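Local structure of amphiphysin (Drosophila melanogaster, 1URU) at residues Trp106-Lys112 with Thr214-Phe218; Pro120-Tyr124 with Ser199-Phe203. The protein probably senses and binds curved membranes during endocytosis through its BAR domain, a dimeric, elongated bundle of coiled-coil helices. One frame throughout, in Å; residues are numbered along the deposited sequence.

Contact 1: Trp106-Lys112 with Thr214-Phe218; sequences WADFAHK and TEQVF
Phe218 lays its ring over that of Phe109 in an offset stack, centroids 4.0 Å apart and planes 9° from parallel, while its edge points at the face of Trp106's six-membered ring, an edge-to-face pair at 5.0 Å and 70°. Both segments are helical and run antiparallel (176°), with local axes 9.7 Å apart; the register is set by Phe109 and Phe218, whose CA atoms lie 5.9 Å apart. Phe109 and Phe218 are both t at chi1, so each ring reaches across the gap and Phe109 CD1 comes 3.5 Å from Phe218 CB. Trp106 starts away from the partner helix, yet its m rotamer brings CE2 to 3.8 Å from Phe218 CZ. One turn on from Phe109, Lys112 CB packs on Thr214 CG2 at 3.4 Å. A water bridges the same two residues, accepting from Lys112 NZ (3.2 Å) and donating to Thr214 O (2.7 Å). Glu215 OE1 lies at the Phe109 ring edge, 3.2 Å from CZ. This aromatic cluster joins two long helices of the BAR coiled coil. Helix 35-84 also packs on it, with Val67 against Phe109, and with Ala70, Gln71 and Ser74 against Trp106; Tyr226 of the second subunit packs on Glu215.

Contact 2: Pro120-Tyr124 with Ser199-Phe203; sequences PLNTY and SRILF
Two helical segments run antiparallel here, 171° between their directions, with local axes 12.2 Å apart, a wide spacing that two aromatic side chains fill. The nearest CA atoms are those of Tyr124 and Phe203, at 7.7 Å. Helix 120-124 is kinked at Pro120, whose N makes no bond to the preceding turn; within the segment Tyr124 N bonds to Pro120 O at 3.0 Å, and the equivalent bond in the other segment runs from Phe203 N to Ser199 O, also 3.0 Å.

The aromatic interactions centre on Tyr124 and Phe203. Both t at chi1, they reach toward each other from the two helices and overlap in an offset stack, centroids 3.8 Å apart and planes at 7°, with Tyr124 CD2 3.4 Å from Phe203 CE2. A reciprocal pair of CH-pi contacts goes with it: Tyr124 CB sits 3.8 Å from the Phe203 ring centroid, and Phe203 CB 4.1 Å from the Tyr124 ring centroid, each over the face.

Further van der Waals packing borders the stack. Leu121 CD1 meets the Phe203 ring edge at CZ (3.7 Å), Pro120 O approaches Phe203 CE1 at 3.6 Å, and Tyr124 OH rests 3.6 Å from Arg200 CB.

Polar groups turn to partners beyond the segments. Tyr124 OH hydrogen-bonds Gln49 of helix 35-84, and Arg200 bonds to Tyr197 O through NE and forms a salt bridge with Glu86 of the second subunit.

This is antiparallel packing of two long helices in the BAR-domain coiled coil. With no hydrogen bond between the segments, their cohesion is that of stacked rings and close apolar contact, while the polar ends tie the pair to the third helix and the dimer partner.

How the contacts relate
Both contacts join helix 92-156 to helix 172-239 within the single BAR domain, their centres 20 Å apart and their nearest atoms about 7 Å apart, without touching. The order along the chain is 106-112, 120-124, 199-203, 214-218, as expected of an antiparallel pair, so contact 2 falls between the two halves of contact 1. It also lies closer to the centre of the folded chain, 6 Å between centres against 20 Å for contact 1. Helix 35-84 packs against both sites, and both touch the second subunit. Aromatic packing thus recurs along one helix pair of the elongated coiled coil, close to the dimer interface of a domain associated with membrane curvature.

Contact 1: Trp106-Lys112 with Thr214-Phe218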
ATOM      1  N   TRP A 106       8.144  -1.148   9.218  1.00 46.98           N
ATOM      2  CA  TRP A 106       7.302  -0.360   8.346  1.00 47.56           C
ATOM      3  C   TRP A 106       7.592   1.119   8.569  1.00 48.39           C
ATOM      4  O   TRP A 106       7.524   1.913   7.634  1.00 48.88           O
ATOM      5  CB  TRP A 106       5.816  -0.630   8.602  1.00 47.46           C
ATOM      6  CG  TRP A 106       5.178  -1.757   7.780  1.00 47.02           C
ATOM      7  CD1 TRP A 106       4.955  -3.054   8.184  1.00 45.66           C
ATOM      8  CD2 TRP A 106       4.664  -1.669   6.442  1.00 44.84           C
ATOM      9  NE1 TRP A 106       4.332  -3.759   7.186  1.00 45.52           N
ATOM     10  CE2 TRP A 106       4.142  -2.942   6.105  1.00 44.70           C
ATOM     11  CE3 TRP A 106       4.581  -0.639   5.492  1.00 43.21           C
ATOM     12  CZ2 TRP A 106       3.542  -3.211   4.862  1.00 44.26           C
ATOM     13  CZ3 TRP A 106       3.984  -0.910   4.251  1.00 43.82           C
ATOM     14  CH2 TRP A 106       3.472  -2.185   3.952  1.00 43.45           C
ATOM     15  N   ALA A 107       7.929   1.501   9.794  1.00 49.00           N
ATOM     16  CA  ALA A 107       8.242   2.899  10.062  1.00 49.78           C
ATOM     17  C   ALA A 107       9.649   3.357   9.609  1.00 50.34           C
ATOM     18  O   ALA A 107       9.781   4.510   9.206  1.00 50.45           O
ATOM     19  CB  ALA A 107       8.019   3.212  11.507  1.00 49.97           C
ATOM     20  N   ASP A 108      10.685   2.499   9.683  1.00 50.69           N
ATOM     21  CA  ASP A 108      11.993   2.837   9.099  1.00 51.03           C
ATOM     22  C   ASP A 108      11.732   3.073   7.610  1.00 50.54           C
ATOM     23  O   ASP A 108      12.022   4.151   7.092  1.00 50.72           O
ATOM     24  CB  ASP A 108      13.089   1.745   9.227  1.00 51.32           C
ATOM     25  CG  ASP A 108      13.195   1.144  10.619  1.00 54.12           C
ATOM     26  OD1 ASP A 108      12.777   1.821  11.579  1.00 56.04           O
ATOM     27  OD2 ASP A 108      13.690  -0.008  10.850  1.00 57.14           O
ATOM     28  N   PHE A 109      11.176   2.047   6.957  1.00 49.72           N
ATOM     29  CA  PHE A 109      10.854   2.035   5.536  1.00 49.06           C
ATOM     30  C   PHE A 109      10.230   3.362   5.129  1.00 49.15           C
ATOM     31  O   PHE A 109      10.768   4.053   4.284  1.00 49.11           O
ATOM     32  CB  PHE A 109       9.935   0.843   5.219  1.00 48.67           C
ATOM     33  CG  PHE A 109       9.619   0.665   3.749  1.00 47.68           C
ATOM     34  CD1 PHE A 109      10.630   0.589   2.800  1.00 47.29           C
ATOM     35  CD2 PHE A 109       8.294   0.562   3.317  1.00 44.95           C
ATOM     36  CE1 PHE A 109      10.323   0.425   1.433  1.00 46.44           C
ATOM     37  CE2 PHE A 109       7.981   0.394   1.978  1.00 44.14           C
ATOM     38  CZ  PHE A 109       8.986   0.331   1.033  1.00 45.55           C
ATOM     39  N   ALA A 110       9.143   3.755   5.773  1.00 49.41           N
ATOM     40  CA  ALA A 110       8.429   4.980   5.382  1.00 49.95           C
ATOM     41  C   ALA A 110       9.199   6.273   5.710  1.00 50.51           C
ATOM     42  O   ALA A 110       8.986   7.293   5.059  1.00 50.50           O
ATOM     43  CB  ALA A 110       7.029   5.020   6.017  1.00 49.48           C
ATOM     44  N   HIS A 111      10.066   6.225   6.725  1.00 51.40           N
ATOM     45  CA  HIS A 111      10.915   7.362   7.118  1.00 52.15           C
ATOM     46  C   HIS A 111      11.985   7.508   6.049  1.00 51.31           C
ATOM     47  O   HIS A 111      12.152   8.582   5.451  1.00 51.25           O
ATOM     48  CB  HIS A 111      11.510   7.144   8.540  1.00 52.93           C
ATOM     49  CG  HIS A 111      12.671   8.042   8.905  1.00 56.08           C
ATOM     50  ND1 HIS A 111      12.517   9.348   9.335  1.00 60.02           N
ATOM     51  CD2 HIS A 111      14.003   7.789   8.961  1.00 58.35           C
ATOM     52  CE1 HIS A 111      13.705   9.865   9.613  1.00 60.78           C
ATOM     53  NE2 HIS A 111      14.623   8.941   9.391  1.00 60.88           N
ATOM     54  N   LYS A 112      12.674   6.403   5.790  1.00 50.35           N
ATOM     55  CA  LYS A 112      13.741   6.371   4.816  1.00 49.70           C
ATOM     56  C   LYS A 112      13.236   6.803   3.425  1.00 49.03           C
ATOM     57  O   LYS A 112      13.974   7.457   2.695  1.00 48.94           O
ATOM     58  CB  LYS A 112      14.370   4.982   4.768  1.00 49.77           C
ATOM     59  CG  LYS A 112      15.120   4.531   6.029  1.00 51.48           C
ATOM     60  CD  LYS A 112      15.771   3.178   5.762  1.00 54.29           C
ATOM     61  CE  LYS A 112      16.466   2.532   6.970  1.00 56.28           C
ATOM     62  NZ  LYS A 112      16.248   1.008   6.981  1.00 56.11           N
ATOM     63  N   THR A 214      16.743   0.533   0.732  1.00 45.10           N
ATOM     64  CA  THR A 214      15.704   0.778   1.707  1.00 45.16           C
ATOM     65  C   THR A 214      14.675  -0.305   1.553  1.00 45.31           C
ATOM     66  O   THR A 214      14.232  -0.902   2.550  1.00 44.65           O
ATOM     67  CB  THR A 214      15.079   2.163   1.451  1.00 45.40           C
ATOM     68  OG1 THR A 214      16.087   3.164   1.613  1.00 45.36           O
ATOM     69  CG2 THR A 214      14.020   2.521   2.468  1.00 44.37           C
ATOM     70  N   GLU A 215      14.336  -0.561   0.285  1.00 45.28           N
ATOM     71  CA  GLU A 215      13.414  -1.613  -0.090  1.00 45.44           C
ATOM     72  C   GLU A 215      13.971  -2.965   0.346  1.00 46.11           C
ATOM     73  O   GLU A 215      13.291  -3.738   0.992  1.00 46.53           O
ATOM     74  CB  GLU A 215      13.173  -1.609  -1.595  1.00 45.13           C
ATOM     75  CG  GLU A 215      12.503  -0.358  -2.136  1.00 44.69           C
ATOM     76  CD  GLU A 215      10.982  -0.425  -2.154  1.00 43.51           C
ATOM     77  OE1 GLU A 215      10.377  -1.204  -1.409  1.00 40.53           O
ATOM     78  OE2 GLU A 215      10.386   0.329  -2.933  1.00 45.35           O
ATOM     79  N   GLN A 216      15.224  -3.231   0.018  1.00 46.81           N
ATOM     80  CA  GLN A 216      15.846  -4.518   0.326  1.00 47.42           C
ATOM     81  C   GLN A 216      15.763  -4.818   1.812  1.00 47.19           C
ATOM     82  O   GLN A 216      15.327  -5.885   2.214  1.00 46.84           O
ATOM     83  CB  GLN A 216      17.314  -4.539  -0.155  1.00 48.01           C
ATOM     84  CG  GLN A 216      18.353  -5.252   0.753  1.00 49.94           C
ATOM     85  CD  GLN A 216      18.141  -6.745   0.842  1.00 52.28           C
ATOM     86  OE1 GLN A 216      17.931  -7.414  -0.169  1.00 53.65           O
ATOM     87  NE2 GLN A 216      18.197  -7.275   2.055  1.00 55.45           N
ATOM     88  N   VAL A 217      16.189  -3.859   2.624  1.00 47.19           N
ATOM     89  CA  VAL A 217      16.263  -4.064   4.058  1.00 46.85           C
ATOM     90  C   VAL A 217      14.863  -4.318   4.613  1.00 46.99           C
ATOM     91  O   VAL A 217      14.669  -5.290   5.329  1.00 47.23           O
ATOM     92  CB  VAL A 217      16.983  -2.877   4.752  1.00 46.84           C
ATOM     93  CG1 VAL A 217      16.530  -2.697   6.193  1.00 46.44           C
ATOM     94  CG2 VAL A 217      18.492  -3.070   4.688  1.00 46.44           C
ATOM     95  N   PHE A 218      13.896  -3.464   4.255  1.00 47.12           N
ATOM     96  CA  PHE A 218      12.491  -3.608   4.687  1.00 47.00           C
ATOM     97  C   PHE A 218      11.894  -4.961   4.332  1.00 47.27           C
ATOM     98  O   PHE A 218      11.249  -5.606   5.153  1.00 47.82           O
ATOM     99  CB  PHE A 218      11.635  -2.517   4.057  1.00 46.93           C
ATOM    100  CG  PHE A 218      10.167  -2.790   4.107  1.00 46.48           C
ATOM    101  CD1 PHE A 218       9.465  -2.666   5.298  1.00 47.22           C
ATOM    102  CD2 PHE A 218       9.472  -3.154   2.957  1.00 47.40           C
ATOM    103  CE1 PHE A 218       8.099  -2.905   5.351  1.00 45.74           C
ATOM    104  CE2 PHE A 218       8.101  -3.390   2.994  1.00 46.79           C
ATOM    105  CZ  PHE A 218       7.418  -3.269   4.196  1.00 46.71           C
TER
HETATM  106  O   HOH W   1      13.890   0.102   4.983  1.00 45.97           O

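Contact 2: Pro120-Tyr124 with Ser199-Phe203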
ATOM      1  N   PRO A 120      16.563  14.375  -1.570  1.00 45.87           N
ATOM      2  CA  PRO A 120      17.438  14.545  -2.726  1.00 45.66           C
ATOM      3  C   PRO A 120      16.662  14.620  -4.025  1.00 45.77           C
ATOM      4  O   PRO A 120      17.105  15.319  -4.930  1.00 45.92           O
ATOM      5  CB  PRO A 120      18.333  13.294  -2.677  1.00 45.32           C
ATOM      6  CG  PRO A 120      18.420  12.997  -1.278  1.00 45.29           C
ATOM      7  CD  PRO A 120      17.027  13.263  -0.718  1.00 45.84           C
ATOM      8  N   LEU A 121      15.537  13.911  -4.128  1.00 45.94           N
ATOM      9  CA  LEU A 121      14.757  13.912  -5.377  1.00 45.71           C
ATOM     10  C   LEU A 121      14.086  15.247  -5.602  1.00 45.67           C
ATOM     11  O   LEU A 121      14.044  15.733  -6.731  1.00 45.15           O
ATOM     12  CB  LEU A 121      13.726  12.794  -5.380  1.00 45.43           C
ATOM     13  CG  LEU A 121      12.820  12.599  -6.602  1.00 45.24           C
ATOM     14  CD1 LEU A 121      13.584  12.537  -7.925  1.00 45.50           C
ATOM     15  CD2 LEU A 121      11.943  11.342  -6.391  1.00 42.14           C
ATOM     16  N   ASN A 122      13.587  15.828  -4.507  1.00 45.80           N
ATOM     17  CA  ASN A 122      12.911  17.127  -4.520  1.00 45.59           C
ATOM     18  C   ASN A 122      13.922  18.232  -4.768  1.00 45.54           C
ATOM     19  O   ASN A 122      13.591  19.220  -5.410  1.00 45.19           O
ATOM     20  CB  ASN A 122      12.157  17.401  -3.200  1.00 45.43           C
ATOM     21  CG  ASN A 122      10.875  16.571  -3.045  1.00 45.12           C
ATOM     22  OD1 ASN A 122      10.266  16.122  -4.010  1.00 43.05           O
ATOM     23  ND2 ASN A 122      10.471  16.374  -1.810  1.00 45.64           N
ATOM     24  N   THR A 123      15.152  18.044  -4.284  1.00 45.43           N
ATOM     25  CA  THR A 123      16.236  19.018  -4.470  1.00 45.86           C
ATOM     26  C   THR A 123      16.793  19.037  -5.911  1.00 45.99           C
ATOM     27  O   THR A 123      17.038  20.093  -6.485  1.00 46.04           O
ATOM     28  CB  THR A 123      17.363  18.729  -3.472  1.00 45.66           C
ATOM     29  OG1 THR A 123      16.941  19.092  -2.159  1.00 46.79           O
ATOM     30  CG2 THR A 123      18.552  19.609  -3.699  1.00 45.32           C
ATOM     31  N   TYR A 124      16.988  17.855  -6.468  1.00 46.22           N
ATOM     32  CA  TYR A 124      17.472  17.694  -7.821  1.00 46.72           C
ATOM     33  C   TYR A 124      16.406  18.165  -8.776  1.00 47.82           C
ATOM     34  O   TYR A 124      16.691  18.823  -9.775  1.00 48.00           O
ATOM     35  CB  TYR A 124      17.813  16.226  -8.072  1.00 46.27           C
ATOM     36  CG  TYR A 124      18.013  15.821  -9.514  1.00 45.15           C
ATOM     37  CD1 TYR A 124      19.229  16.054 -10.181  1.00 44.87           C
ATOM     38  CD2 TYR A 124      16.995  15.173 -10.207  1.00 43.20           C
ATOM     39  CE1 TYR A 124      19.401  15.662 -11.522  1.00 44.51           C
ATOM     40  CE2 TYR A 124      17.153  14.778 -11.519  1.00 43.96           C
ATOM     41  CZ  TYR A 124      18.350  15.005 -12.177  1.00 45.07           C
ATOM     42  OH  TYR A 124      18.461  14.554 -13.480  1.00 44.75           O
ATOM     43  N   SER A 199      25.225  15.544 -14.666  1.00 50.21           N
ATOM     44  CA  SER A 199      24.796  15.244 -13.303  1.00 50.23           C
ATOM     45  C   SER A 199      23.700  14.172 -13.213  1.00 50.17           C
ATOM     46  O   SER A 199      23.636  13.464 -12.220  1.00 50.26           O
ATOM     47  CB  SER A 199      24.322  16.507 -12.586  1.00 50.41           C
ATOM     48  OG  SER A 199      23.123  16.994 -13.153  1.00 50.31           O
ATOM     49  N   ARG A 200      22.873  14.025 -14.251  1.00 50.32           N
ATOM     50  CA  ARG A 200      21.762  13.051 -14.243  1.00 50.38           C
ATOM     51  C   ARG A 200      22.150  11.620 -13.843  1.00 50.25           C
ATOM     52  O   ARG A 200      21.371  10.943 -13.184  1.00 51.00           O
ATOM     53  CB  ARG A 200      20.985  13.050 -15.589  1.00 50.34           C
ATOM     54  CG  ARG A 200      21.397  11.983 -16.602  1.00 51.40           C
ATOM     55  CD  ARG A 200      20.981  12.235 -18.059  1.00 52.52           C
ATOM     56  NE  ARG A 200      22.191  12.449 -18.872  1.00 55.91           N
ATOM     57  CZ  ARG A 200      22.627  11.651 -19.845  1.00 57.40           C
ATOM     58  NH1 ARG A 200      21.944  10.581 -20.226  1.00 56.38           N
ATOM     59  NH2 ARG A 200      23.751  11.959 -20.474  1.00 59.84           N
ATOM     60  N   ILE A 201      23.323  11.158 -14.261  1.00 50.06           N
ATOM     61  CA  ILE A 201      23.736   9.779 -14.029  1.00 49.86           C
ATOM     62  C   ILE A 201      24.028   9.623 -12.555  1.00 49.16           C
ATOM     63  O   ILE A 201      23.447   8.773 -11.896  1.00 49.01           O
ATOM     64  CB  ILE A 201      25.020   9.413 -14.828  1.00 50.41           C
ATOM     65  CG1 ILE A 201      24.769   9.381 -16.338  1.00 51.83           C
ATOM     66  CG2 ILE A 201      25.567   8.036 -14.387  1.00 51.10           C
ATOM     67  CD1 ILE A 201      26.029   9.680 -17.166  1.00 51.73           C
ATOM     68  N   LEU A 202      24.938  10.448 -12.049  1.00 48.38           N
ATOM     69  CA  LEU A 202      25.324  10.396 -10.648  1.00 48.03           C
ATOM     70  C   LEU A 202      24.119  10.580  -9.716  1.00 47.73           C
ATOM     71  O   LEU A 202      24.027   9.923  -8.680  1.00 47.08           O
ATOM     72  CB  LEU A 202      26.401  11.450 -10.327  1.00 48.06           C
ATOM     73  CG  LEU A 202      26.862  11.529  -8.856  1.00 46.96           C
ATOM     74  CD1 LEU A 202      27.632  10.277  -8.442  1.00 45.41           C
ATOM     75  CD2 LEU A 202      27.683  12.803  -8.604  1.00 46.88           C
ATOM     76  N   PHE A 203      23.206  11.480 -10.071  1.00 47.48           N
ATOM     77  CA  PHE A 203      22.025  11.647  -9.266  1.00 47.13           C
ATOM     78  C   PHE A 203      21.261  10.342  -9.141  1.00 47.29           C
ATOM     79  O   PHE A 203      20.881   9.943  -8.051  1.00 46.43           O
ATOM     80  CB  PHE A 203      21.065  12.675  -9.822  1.00 47.26           C
ATOM     81  CG  PHE A 203      19.733  12.607  -9.146  1.00 46.07           C
ATOM     82  CD1 PHE A 203      19.630  12.947  -7.795  1.00 44.57           C
ATOM     83  CD2 PHE A 203      18.627  12.103  -9.809  1.00 45.13           C
ATOM     84  CE1 PHE A 203      18.432  12.853  -7.128  1.00 45.15           C
ATOM     85  CE2 PHE A 203      17.417  12.007  -9.162  1.00 46.54           C
ATOM     86  CZ  PHE A 203      17.317  12.375  -7.804  1.00 46.76           C
TER